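Local coordinates for putative lipoprotein (Parabacteroides distasonis ATCC 8503, PDB 3JX8), which is of unknown function but, as a putative lipoprotein with an autotransporter-adhesin-like head domain, may take part in cell adhesion or lipid binding, at residues 44-50 and 87-93; 31-37 and 107-113; 53-57 and 82-86. The contacts are given in a common frame with arbitrary orientation. Where two conformers were deposited one is given. Residue numbers count along the deposited sequence, not the author numbering.

Contact 1. Residues 44-50 and 87-93; sequences YLSVTID and TVYKIKS
Strand 44-50 runs antiparallel to strand 89-93, axes 4.8 Å apart and 173° between directions, both extended. Ser46 with Lys92 and Thr48 with Lys90 are the hydrogen-bonded pairs: Ser46 N to Lys92 O and Lys92 N to Ser46 O are 2.9 Å, Thr48 N to Lys90 O is 2.8 Å and Lys90 N to Thr48 O is 3.0 Å. Val47-Ile91 (CA-CA 4.6 Å) lies between them and Leu45-Ser93 (CA-CA 4.4 Å) beyond Ser46-Lys92, both non-hydrogen-bonded. At one end Ser93 OG donates to Tyr44 O (2.6 Å) and bonds Tyr23 OH. At the other Asp50 (chi1 m) takes over from the backbone: OD1 accepts Thr87 N at 2.7 Å and, weakly, Val88 N at 3.4 Å, while OD2 receives a very short bond from Thr87 OG1 (2.5 Å) and another from Gly11 N. Leu45, Val47, Ile49, Tyr89 and Ile91 share the apolar face; Ile49 CD1 sits 3.5 Å from the centroid of the Tyr89 ring, a CH-pi contact, and Leu45 CD1 is 3.7 Å from Ile91 CG2. On the polar face Thr48 OG1 bonds Thr15 OG1. Such an antiparallel pair at the N-terminal end of a mainly parallel sheet fits the capping end of a right-handed beta-solenoid.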
loop_
_atom_site.group_PDB
_atom_site.type_symbol
_atom_site.label_atom_id
_atom_site.label_comp_id
_atom_site.label_asym_id
_atom_site.label_seq_id
_atom_site.Cartn_x
_atom_site.Cartn_y
_atom_site.Cartn_z
ATOM N N TYR A 44 -6.326 -17.964 -29.219
ATOM C CA TYR A 44 -5.288 -17.570 -30.155
ATOM C C TYR A 44 -4.187 -16.829 -29.447
ATOM O O TYR A 44 -4.466 -16.038 -28.558
ATOM C CB TYR A 44 -5.899 -16.654 -31.214
ATOM C CG TYR A 44 -4.901 -16.103 -32.218
ATOM C CD1 TYR A 44 -4.473 -16.870 -33.293
ATOM C CD2 TYR A 44 -4.416 -14.811 -32.101
ATOM C CE1 TYR A 44 -3.579 -16.368 -34.210
ATOM C CE2 TYR A 44 -3.525 -14.304 -33.002
ATOM C CZ TYR A 44 -3.113 -15.081 -34.064
ATOM O OH TYR A 44 -2.218 -14.570 -34.972
ATOM N N LEU A 45 -2.947 -17.098 -29.833
ATOM C CA LEU A 45 -1.823 -16.334 -29.340
ATOM C C LEU A 45 -0.824 -16.089 -30.443
ATOM O O LEU A 45 -0.368 -17.018 -31.113
ATOM C CB LEU A 45 -1.106 -17.053 -28.206
ATOM C CG LEU A 45 0.164 -16.387 -27.663
ATOM C CD1 LEU A 45 -0.078 -14.943 -27.114
ATOM C CD2 LEU A 45 0.832 -17.305 -26.637
ATOM N N SER A 46 -0.427 -14.834 -30.559
ATOM C CA SER A 46 0.648 -14.436 -31.436
ATOM C C SER A 46 1.598 -13.490 -30.693
ATOM O O SER A 46 1.144 -12.585 -30.008
ATOM C CB SER A 46 0.049 -13.730 -32.656
ATOM O OG SER A 46 1.046 -13.034 -33.378
ATOM N N VAL A 47 2.901 -13.689 -30.869
ATOM C CA VAL A 47 3.940 -12.872 -30.231
ATOM C C VAL A 47 4.954 -12.449 -31.296
ATOM O O VAL A 47 5.438 -13.286 -32.079
ATOM C CB VAL A 47 4.697 -13.653 -29.133
ATOM C CG1 VAL A 47 5.834 -12.790 -28.539
ATOM C CG2 VAL A 47 3.743 -14.154 -28.050
ATOM N N THR A 48 5.272 -11.157 -31.312
ATOM C CA THR A 48 6.283 -10.595 -32.175
ATOM C C THR A 48 7.381 -9.988 -31.298
ATOM O O THR A 48 7.127 -9.093 -30.481
ATOM C CB THR A 48 5.690 -9.518 -33.070
ATOM O OG1 THR A 48 4.618 -10.076 -33.842
ATOM C CG2 THR A 48 6.767 -8.906 -34.007
ATOM N N ILE A 49 8.607 -10.466 -31.467
ATOM C CA ILE A 49 9.746 -9.935 -30.712
ATOM C C ILE A 49 11.011 -10.200 -31.535
ATOM O O ILE A 49 10.999 -11.059 -32.452
ATOM C CB ILE A 49 9.804 -10.586 -29.273
ATOM C CG1 ILE A 49 10.648 -9.732 -28.309
ATOM C CG2 ILE A 49 10.292 -12.057 -29.310
ATOM C CD1 ILE A 49 10.439 -10.086 -26.833
ATOM N N ASP A 50 12.092 -9.485 -31.239
ATOM C CA ASP A 50 13.370 -9.785 -31.855
ATOM C C ASP A 50 13.604 -11.302 -31.780
ATOM O O ASP A 50 13.423 -11.921 -30.727
ATOM C CB ASP A 50 14.523 -9.034 -31.179
ATOM C CG ASP A 50 14.296 -7.517 -31.139
ATOM O OD1 ASP A 50 13.380 -7.096 -30.417
ATOM O OD2 ASP A 50 15.032 -6.746 -31.804
ATOM N N THR A 87 13.624 -4.551 -29.456
ATOM C CA THR A 87 13.409 -3.396 -30.314
ATOM C C THR A 87 11.928 -3.326 -30.704
ATOM O O THR A 87 11.447 -2.264 -31.034
ATOM C CB THR A 87 14.324 -3.406 -31.551
ATOM O OG1 THR A 87 14.037 -4.533 -32.371
ATOM C CG2 THR A 87 15.790 -3.453 -31.131
ATOM N N VAL A 88 11.203 -4.441 -30.616
ATOM C CA VAL A 88 9.768 -4.501 -30.935
ATOM C C VAL A 88 9.230 -5.610 -30.061
ATOM O O VAL A 88 9.880 -6.638 -29.936
ATOM C CB VAL A 88 9.504 -4.979 -32.406
ATOM C CG1 VAL A 88 7.998 -4.967 -32.719
ATOM C CG2 VAL A 88 10.227 -4.132 -33.390
ATOM N N TYR A 89 8.059 -5.434 -29.468
ATOM C CA TYR A 89 7.478 -6.484 -28.633
ATOM C C TYR A 89 5.983 -6.278 -28.564
ATOM O O TYR A 89 5.512 -5.333 -27.931
ATOM C CB TYR A 89 8.140 -6.502 -27.256
ATOM C CG TYR A 89 7.812 -7.676 -26.352
ATOM C CD1 TYR A 89 7.137 -8.818 -26.810
ATOM C CD2 TYR A 89 8.215 -7.659 -25.023
ATOM C CE1 TYR A 89 6.854 -9.874 -25.952
ATOM C CE2 TYR A 89 7.947 -8.733 -24.173
ATOM C CZ TYR A 89 7.264 -9.823 -24.638
ATOM O OH TYR A 89 7.027 -10.872 -23.790
ATOM N N LYS A 90 5.253 -7.139 -29.282
ATOM C CA LYS A 90 3.808 -7.044 -29.426
ATOM C C LYS A 90 3.218 -8.418 -29.183
ATOM O O LYS A 90 3.784 -9.446 -29.631
ATOM C CB LYS A 90 3.427 -6.586 -30.824
ATOM C CG LYS A 90 3.895 -5.196 -31.152
ATOM C CD LYS A 90 3.355 -4.666 -32.498
ATOM C CE LYS A 90 4.104 -5.206 -33.679
ATOM N NZ LYS A 90 3.517 -4.738 -34.977
ATOM N N ILE A 91 2.083 -8.441 -28.491
ATOM C CA ILE A 91 1.385 -9.672 -28.209
ATOM C C ILE A 91 -0.088 -9.462 -28.577
ATOM O O ILE A 91 -0.679 -8.423 -28.252
ATOM C CB ILE A 91 1.473 -10.046 -26.710
ATOM C CG1 ILE A 91 2.946 -10.152 -26.280
ATOM C CG2 ILE A 91 0.665 -11.346 -26.433
ATOM C CD1 ILE A 91 3.189 -10.223 -24.754
ATOM N N LYS A 92 -0.669 -10.424 -29.283
ATOM C CA LYS A 92 -2.104 -10.418 -29.540
ATOM C C LYS A 92 -2.663 -11.755 -29.073
ATOM O O LYS A 92 -2.129 -12.826 -29.408
ATOM C CB LYS A 92 -2.400 -10.176 -31.018
ATOM C CG LYS A 92 -2.042 -8.772 -31.476
ATOM C CD LYS A 92 -2.620 -8.463 -32.835
ATOM C CE LYS A 92 -2.270 -7.043 -33.259
ATOM N NZ LYS A 92 -3.224 -6.551 -34.296
ATOM N N SER A 93 -3.720 -11.713 -28.276
ATOM C CA SER A 93 -4.297 -12.977 -27.822
ATOM C C SER A 93 -5.764 -12.827 -27.527
ATOM O O SER A 93 -6.238 -11.719 -27.309
ATOM C CB SER A 93 -3.542 -13.513 -26.592
ATOM O OG SER A 93 -3.885 -14.856 -26.304
#

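Contact 2. Residues 31-37 and 107-113; sequences SADFEYE and GSFIISK
Strands 33-37 and 108-111 run parallel, axes 4.8 Å apart and crossing at -21°, pairing Asp33 with Ser108, Phe34 with Phe109 and Glu35 with Ile110. Gly107 comes first, its CA 3.4 Å from Ala32 O; an ideal CB would lie 2.7 Å from Ala32 O, a clash, so the lack of a side chain lets the chains close in. Ser108 N then donates to Ala32 O (2.9 Å) and Ser108 O accepts Phe34 N (2.8 Å), while Asp33 OD1 comes 3.4 Å from Ser108 CB on the face of Asp33, Glu35 and Ile110. Phe109 (chi1 t) turns to the opposite face, where its ring meets that of Phe34, also t, obliquely, centroids 4.8 Å apart and planes at 45°; its CZ reaches Tyr36 CB at 3.4 Å. Ile26 of strand 25-29 lies against all three aromatic residues. Ile110 N donates to Phe34 O (2.9 Å) and Ile110 O accepts Tyr36 N (3.0 Å). Ile111 (m, t) returns to the aromatic face, its CD1 3.8 Å from Tyr36 CD2, at the edge of the ring. Beyond the strand, Glu37 (chi1 and chi2 m) folds its carboxylate over the backbone: Ser112 N donates to Glu37 OE2 (2.8 Å) and Lys113 N to Glu37 OE1 (2.9 Å). Water 1 lies 2.7 Å from Glu37 OE2 and 2.8 Å from Ile110 O. Main-chain bonds thus set the register, aromatic and aliphatic side chains fill one face, and the Glu37 carboxylate accepts two amides past the strand, consistent with neighbouring coils of a beta-solenoid.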
loop_
_atom_site.group_PDB
_atom_site.type_symbol
_atom_site.label_atom_id
_atom_site.label_comp_id
_atom_site.label_asym_id
_atom_site.label_seq_id
_atom_site.Cartn_x
_atom_site.Cartn_y
_atom_site.Cartn_z
ATOM N N SER A 31 7.496 -5.800 -21.106
ATOM C CA SER A 31 7.326 -4.464 -21.670
ATOM C C SER A 31 6.516 -4.439 -22.948
ATOM O O SER A 31 6.426 -3.391 -23.577
ATOM C CB SER A 31 8.704 -3.838 -21.951
ATOM O OG SER A 31 9.373 -4.511 -23.016
ATOM N N ALA A 32 5.888 -5.556 -23.306
ATOM C CA ALA A 32 5.164 -5.644 -24.582
ATOM C C ALA A 32 3.950 -4.724 -24.609
ATOM O O ALA A 32 3.404 -4.363 -23.575
ATOM C CB ALA A 32 4.710 -7.077 -24.850
ATOM N N ASP A 33 3.533 -4.370 -25.813
ATOM C CA ASP A 33 2.158 -3.960 -26.055
ATOM C C ASP A 33 1.337 -5.221 -26.307
ATOM O O ASP A 33 1.532 -5.922 -27.307
ATOM C CB ASP A 33 2.077 -3.017 -27.241
ATOM C CG ASP A 33 2.747 -1.679 -26.957
ATOM O OD1 ASP A 33 2.713 -1.196 -25.802
ATOM O OD2 ASP A 33 3.284 -1.081 -27.895
ATOM N N PHE A 34 0.444 -5.511 -25.370
ATOM C CA PHE A 34 -0.337 -6.723 -25.347
ATOM C C PHE A 34 -1.760 -6.313 -25.635
ATOM O O PHE A 34 -2.339 -5.556 -24.891
ATOM C CB PHE A 34 -0.194 -7.350 -23.955
ATOM C CG PHE A 34 -0.718 -8.771 -23.805
ATOM C CD1 PHE A 34 -1.875 -9.214 -24.441
ATOM C CD2 PHE A 34 -0.085 -9.630 -22.919
ATOM C CE1 PHE A 34 -2.350 -10.501 -24.229
ATOM C CE2 PHE A 34 -0.539 -10.931 -22.732
ATOM C CZ PHE A 34 -1.657 -11.368 -23.376
ATOM N N GLU A 35 -2.319 -6.802 -26.732
ATOM C CA GLU A 35 -3.736 -6.624 -27.049
ATOM C C GLU A 35 -4.519 -7.895 -26.785
ATOM O O GLU A 35 -4.204 -8.948 -27.352
ATOM C CB GLU A 35 -3.914 -6.315 -28.522
ATOM C CG GLU A 35 -3.392 -5.004 -28.944
ATOM C CD GLU A 35 -3.549 -4.797 -30.443
ATOM O OE1 GLU A 35 -4.178 -5.663 -31.136
ATOM O OE2 GLU A 35 -3.054 -3.757 -30.923
ATOM N N TYR A 36 -5.553 -7.788 -25.958
ATOM C CA TYR A 36 -6.364 -8.938 -25.580
ATOM C C TYR A 36 -7.816 -8.633 -25.884
ATOM O O TYR A 36 -8.243 -7.476 -25.835
ATOM C CB TYR A 36 -6.188 -9.299 -24.087
ATOM C CG TYR A 36 -7.175 -10.358 -23.629
ATOM C CD1 TYR A 36 -6.909 -11.703 -23.804
ATOM C CD2 TYR A 36 -8.396 -10.003 -23.075
ATOM C CE1 TYR A 36 -7.832 -12.664 -23.437
ATOM C CE2 TYR A 36 -9.322 -10.948 -22.713
ATOM C CZ TYR A 36 -9.031 -12.283 -22.890
ATOM O OH TYR A 36 -9.970 -13.244 -22.546
ATOM N N GLU A 37 -8.570 -9.674 -26.208
ATOM C CA GLU A 37 -10.029 -9.601 -26.290
ATOM C C GLU A 37 -10.646 -10.901 -25.812
ATOM O O GLU A 37 -10.057 -11.970 -25.940
ATOM C CB GLU A 37 -10.527 -9.346 -27.725
ATOM C CG GLU A 37 -9.969 -8.089 -28.426
ATOM C CD GLU A 37 -10.355 -6.736 -27.781
ATOM O OE1 GLU A 37 -11.328 -6.656 -26.994
ATOM O OE2 GLU A 37 -9.680 -5.722 -28.090
ATOM N N GLY A 107 5.028 -2.645 -19.449
ATOM C CA GLY A 107 4.256 -2.841 -20.663
ATOM C C GLY A 107 2.876 -2.210 -20.659
ATOM O O GLY A 107 2.476 -1.498 -19.722
ATOM N N SER A 108 2.140 -2.471 -21.723
ATOM C CA SER A 108 0.833 -1.932 -21.881
ATOM C C SER A 108 -0.146 -3.041 -22.262
ATOM O O SER A 108 0.084 -3.799 -23.183
ATOM C CB SER A 108 0.904 -0.825 -22.915
ATOM O OG SER A 108 -0.373 -0.477 -23.345
ATOM N N PHE A 109 -1.210 -3.182 -21.504
ATOM C CA PHE A 109 -2.188 -4.217 -21.730
ATOM C C PHE A 109 -3.503 -3.549 -22.076
ATOM O O PHE A 109 -4.022 -2.801 -21.256
ATOM C CB PHE A 109 -2.326 -5.060 -20.484
ATOM C CG PHE A 109 -3.193 -6.242 -20.675
ATOM C CD1 PHE A 109 -4.576 -6.107 -20.685
ATOM C CD2 PHE A 109 -2.635 -7.502 -20.849
ATOM C CE1 PHE A 109 -5.401 -7.220 -20.829
ATOM C CE2 PHE A 109 -3.451 -8.621 -21.032
ATOM C CZ PHE A 109 -4.843 -8.475 -21.035
ATOM N N ILE A 110 -4.041 -3.822 -23.267
ATOM C CA ILE A 110 -5.205 -3.095 -23.817
ATOM C C ILE A 110 -6.306 -4.024 -24.306
ATOM O O ILE A 110 -6.027 -4.942 -25.079
ATOM C CB ILE A 110 -4.766 -2.199 -25.016
ATOM C CG1 ILE A 110 -3.666 -1.226 -24.532
ATOM C CG2 ILE A 110 -5.944 -1.422 -25.600
ATOM C CD1 ILE A 110 -3.127 -0.273 -25.614
ATOM N N ILE A 111 -7.538 -3.792 -23.847
ATOM C CA ILE A 111 -8.746 -4.468 -24.335
ATOM C C ILE A 111 -9.564 -3.397 -25.043
ATOM O O ILE A 111 -9.873 -2.364 -24.429
ATOM C CB ILE A 111 -9.595 -5.061 -23.194
ATOM C CG1 ILE A 111 -8.779 -6.062 -22.402
ATOM C CG2 ILE A 111 -10.869 -5.694 -23.743
ATOM C CD1 ILE A 111 -9.594 -6.820 -21.375
ATOM N N SER A 112 -9.912 -3.628 -26.317
ATOM C CA SER A 112 -10.546 -2.582 -27.129
ATOM C C SER A 112 -11.991 -2.783 -27.536
ATOM O O SER A 112 -12.642 -1.813 -27.891
ATOM C CB SER A 112 -9.738 -2.339 -28.404
ATOM O OG SER A 112 -8.547 -1.637 -28.114
ATOM N N LYS A 113 -12.482 -4.017 -27.491
ATOM C CA LYS A 113 -13.832 -4.329 -27.940
ATOM C C LYS A 113 -14.785 -4.395 -26.772
ATOM O O LYS A 113 -14.329 -4.515 -25.630
ATOM C CB LYS A 113 -13.829 -5.667 -28.687
ATOM C CG LYS A 113 -12.936 -5.653 -29.925
ATOM C CD LYS A 113 -13.082 -6.928 -30.731
ATOM C CE LYS A 113 -12.097 -6.995 -31.912
ATOM N NZ LYS A 113 -12.505 -8.052 -32.906
HETATM O O HOH W 1 -7.114 -4.896 -27.709
#

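Contact 3. Residues 53-57 and 82-86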
loop_
_atom_site.group_PDB
_atom_site.type_symbol
_atom_site.label_atom_id
_atom_site.label_comp_id
_atom_site.label_asym_id
_atom_site.label_seq_id
_atom_site.Cartn_x
_atom_site.Cartn_y
_atom_site.Cartn_z
ATOM N N LEU A 53 15.216 -13.140 -28.827
ATOM C CA LEU A 53 14.663 -13.078 -27.486
ATOM C C LEU A 53 13.670 -14.227 -27.146
ATOM O O LEU A 53 13.443 -14.508 -25.956
ATOM C CB LEU A 53 14.032 -11.704 -27.266
ATOM C CG LEU A 53 15.025 -10.536 -27.343
ATOM C CD1 LEU A 53 14.328 -9.177 -27.026
ATOM C CD2 LEU A 53 16.267 -10.784 -26.450
ATOM N N PHE A 54 13.123 -14.925 -28.153
ATOM C CA PHE A 54 12.209 -16.054 -27.881
ATOM C C PHE A 54 12.841 -17.127 -26.994
ATOM O O PHE A 54 12.174 -17.721 -26.193
ATOM C CB PHE A 54 11.731 -16.749 -29.175
ATOM C CG PHE A 54 10.638 -16.008 -29.901
ATOM C CD1 PHE A 54 9.358 -15.972 -29.393
ATOM C CD2 PHE A 54 10.887 -15.362 -31.097
ATOM C CE1 PHE A 54 8.339 -15.297 -30.053
ATOM C CE2 PHE A 54 9.857 -14.693 -31.762
ATOM C CZ PHE A 54 8.592 -14.659 -31.227
ATOM N N ASP A 55 14.125 -17.384 -27.182
ATOM C CA ASP A 55 14.868 -18.335 -26.361
ATOM C C ASP A 55 14.893 -17.963 -24.886
ATOM O O ASP A 55 15.188 -18.829 -24.061
ATOM C CB ASP A 55 16.330 -18.427 -26.821
ATOM C CG ASP A 55 16.484 -19.074 -28.199
ATOM O OD1 ASP A 55 15.576 -19.851 -28.581
ATOM O OD2 ASP A 55 17.483 -18.775 -28.917
ATOM N N TYR A 56 14.608 -16.699 -24.568
ATOM C CA TYR A 56 14.632 -16.202 -23.197
ATOM C C TYR A 56 13.251 -15.979 -22.601
ATOM O O TYR A 56 13.143 -15.451 -21.512
ATOM C CB TYR A 56 15.422 -14.899 -23.153
ATOM C CG TYR A 56 16.849 -15.099 -23.558
ATOM C CD1 TYR A 56 17.226 -15.004 -24.891
ATOM C CD2 TYR A 56 17.834 -15.431 -22.621
ATOM C CE1 TYR A 56 18.536 -15.210 -25.291
ATOM C CE2 TYR A 56 19.142 -15.635 -23.017
ATOM C CZ TYR A 56 19.475 -15.507 -24.365
ATOM O OH TYR A 56 20.751 -15.695 -24.806
ATOM N N LEU A 57 12.204 -16.377 -23.313
ATOM C CA LEU A 57 10.837 -16.019 -22.973
ATOM C C LEU A 57 10.008 -17.291 -22.771
ATOM O O LEU A 57 10.171 -18.252 -23.503
ATOM C CB LEU A 57 10.275 -15.197 -24.144
ATOM C CG LEU A 57 9.067 -14.297 -24.015
ATOM C CD1 LEU A 57 9.365 -13.189 -22.992
ATOM C CD2 LEU A 57 8.665 -13.718 -25.408
ATOM N N TYR A 82 15.886 -12.887 -16.767
ATOM C CA TYR A 82 16.590 -12.083 -17.757
ATOM C C TYR A 82 15.945 -10.719 -17.923
ATOM O O TYR A 82 14.741 -10.563 -17.826
ATOM C CB TYR A 82 16.619 -12.757 -19.126
ATOM C CG TYR A 82 17.396 -14.023 -19.137
ATOM C CD1 TYR A 82 18.777 -14.005 -19.245
ATOM C CD2 TYR A 82 16.760 -15.244 -19.000
ATOM C CE1 TYR A 82 19.502 -15.170 -19.234
ATOM C CE2 TYR A 82 17.479 -16.427 -19.001
ATOM C CZ TYR A 82 18.850 -16.378 -19.117
ATOM O OH TYR A 82 19.585 -17.535 -19.121
ATOM N N ASP A 83 16.784 -9.748 -18.213
ATOM C CA ASP A 83 16.397 -8.383 -18.512
ATOM C C ASP A 83 16.442 -8.216 -20.049
ATOM O O ASP A 83 17.501 -8.024 -20.650
ATOM C CB ASP A 83 17.416 -7.487 -17.821
ATOM C CG ASP A 83 17.243 -6.020 -18.145
ATOM O OD1 ASP A 83 16.195 -5.596 -18.699
ATOM O OD2 ASP A 83 18.203 -5.294 -17.811
ATOM N N LEU A 84 15.287 -8.338 -20.675
ATOM C CA LEU A 84 15.214 -8.361 -22.122
ATOM C C LEU A 84 15.036 -6.923 -22.619
ATOM O O LEU A 84 14.259 -6.168 -22.059
ATOM C CB LEU A 84 14.057 -9.243 -22.572
ATOM C CG LEU A 84 14.041 -10.676 -22.005
ATOM C CD1 LEU A 84 12.896 -11.487 -22.568
ATOM C CD2 LEU A 84 15.325 -11.390 -22.233
ATOM N N ARG A 85 15.783 -6.550 -23.655
ATOM C CA ARG A 85 15.632 -5.241 -24.265
ATOM C C ARG A 85 15.240 -5.420 -25.731
ATOM O O ARG A 85 16.109 -5.379 -26.607
ATOM C CB ARG A 85 16.938 -4.439 -24.160
ATOM C CG ARG A 85 17.496 -4.307 -22.763
ATOM C CD ARG A 85 16.577 -3.591 -21.840
ATOM N NE ARG A 85 17.191 -3.479 -20.518
ATOM C CZ ARG A 85 18.132 -2.589 -20.163
ATOM N NH1 ARG A 85 18.582 -1.677 -21.008
ATOM N NH2 ARG A 85 18.625 -2.603 -18.933
ATOM N N PRO A 86 13.945 -5.636 -25.998
ATOM C CA PRO A 86 13.500 -5.787 -27.376
ATOM C C PRO A 86 13.499 -4.476 -28.132
ATOM O O PRO A 86 13.420 -3.424 -27.521
ATOM C CB PRO A 86 12.067 -6.325 -27.235
ATOM C CG PRO A 86 11.645 -5.965 -25.909
ATOM C CD PRO A 86 12.856 -5.913 -25.051
#
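Leu84 packs its branched end against the side chains of Leu53, Tyr56 and Leu57, its CD2 lying 3.6 Å from Tyr56 CB and 4.4 Å from Leu53 CD2, and its CD1 3.9 Å from Leu57 CD1. Leu53 reaches back across the gap: its CD1 is 3.6 Å from Pro86 CB and 3.5 Å from Pro86 CA, so the proline forms the far wall of this small apolar cluster. On the other flank Tyr56 and Tyr82 form a T-shaped pair, the edge of Tyr56 directed at the face of Tyr82, with ring centroids 4.8 Å apart, planes at 78° and Tyr56 CD2 3.8 Å from Tyr82 CZ. The shape of 53-57 makes this possible. Two overlapping type I turns, closed by Tyr56 N to Leu53 O at 2.8 Å and Leu57 N to Phe54 O at 3.2 Å, point the CA-to-CB bonds of Leu53 and Tyr56 toward 82-86 and that of Phe54 away. No hydrogen bond crosses; the backbones stay apart, the CA atoms of Leu53 and Leu84 at 7.2 Å, and the segments meet through side chains, Leu53 CD1 also reaching main-chain atoms of 82-86. Within 82-86, Arg85 NH2 and Asp83 OD2 make a salt bridge (2.9 Å), backed by Arg85 NE to Asp83 OD1 (3.0 Å); Tyr82 OH bonds Lys74 N outside it. Strand 83-85 pairs in parallel with strand 6-8, whose Ile7 touches Leu53, Tyr56 and Tyr82, while Phe54 packs on Val47 and Ile49 of strand 44-50 just before the chain enters strand 57-62.

How the contacts relate
Contacts 1 and 2 belong to one sheet, where strand 33-38 lies beside strand 89-95: Ile91 N and O lie 2.8 Å from Asp33 O and Glu35 N, respectively. Both join backbones, antiparallel in contact 1, parallel in contact 2, and each has one mainly apolar face turned inward and a more polar one; a carboxylate binds amides past the paired residues in both. Contact 3 differs: apolar and aromatic side chains hold a turn to a short strand of another sheet. Pro86 and Phe54 connect it to contact 1. All three are partly buried; the centre of contact 2 lies about 10 Å from that of the chain, those of contacts 1 and 3 about 19 and 23 Å.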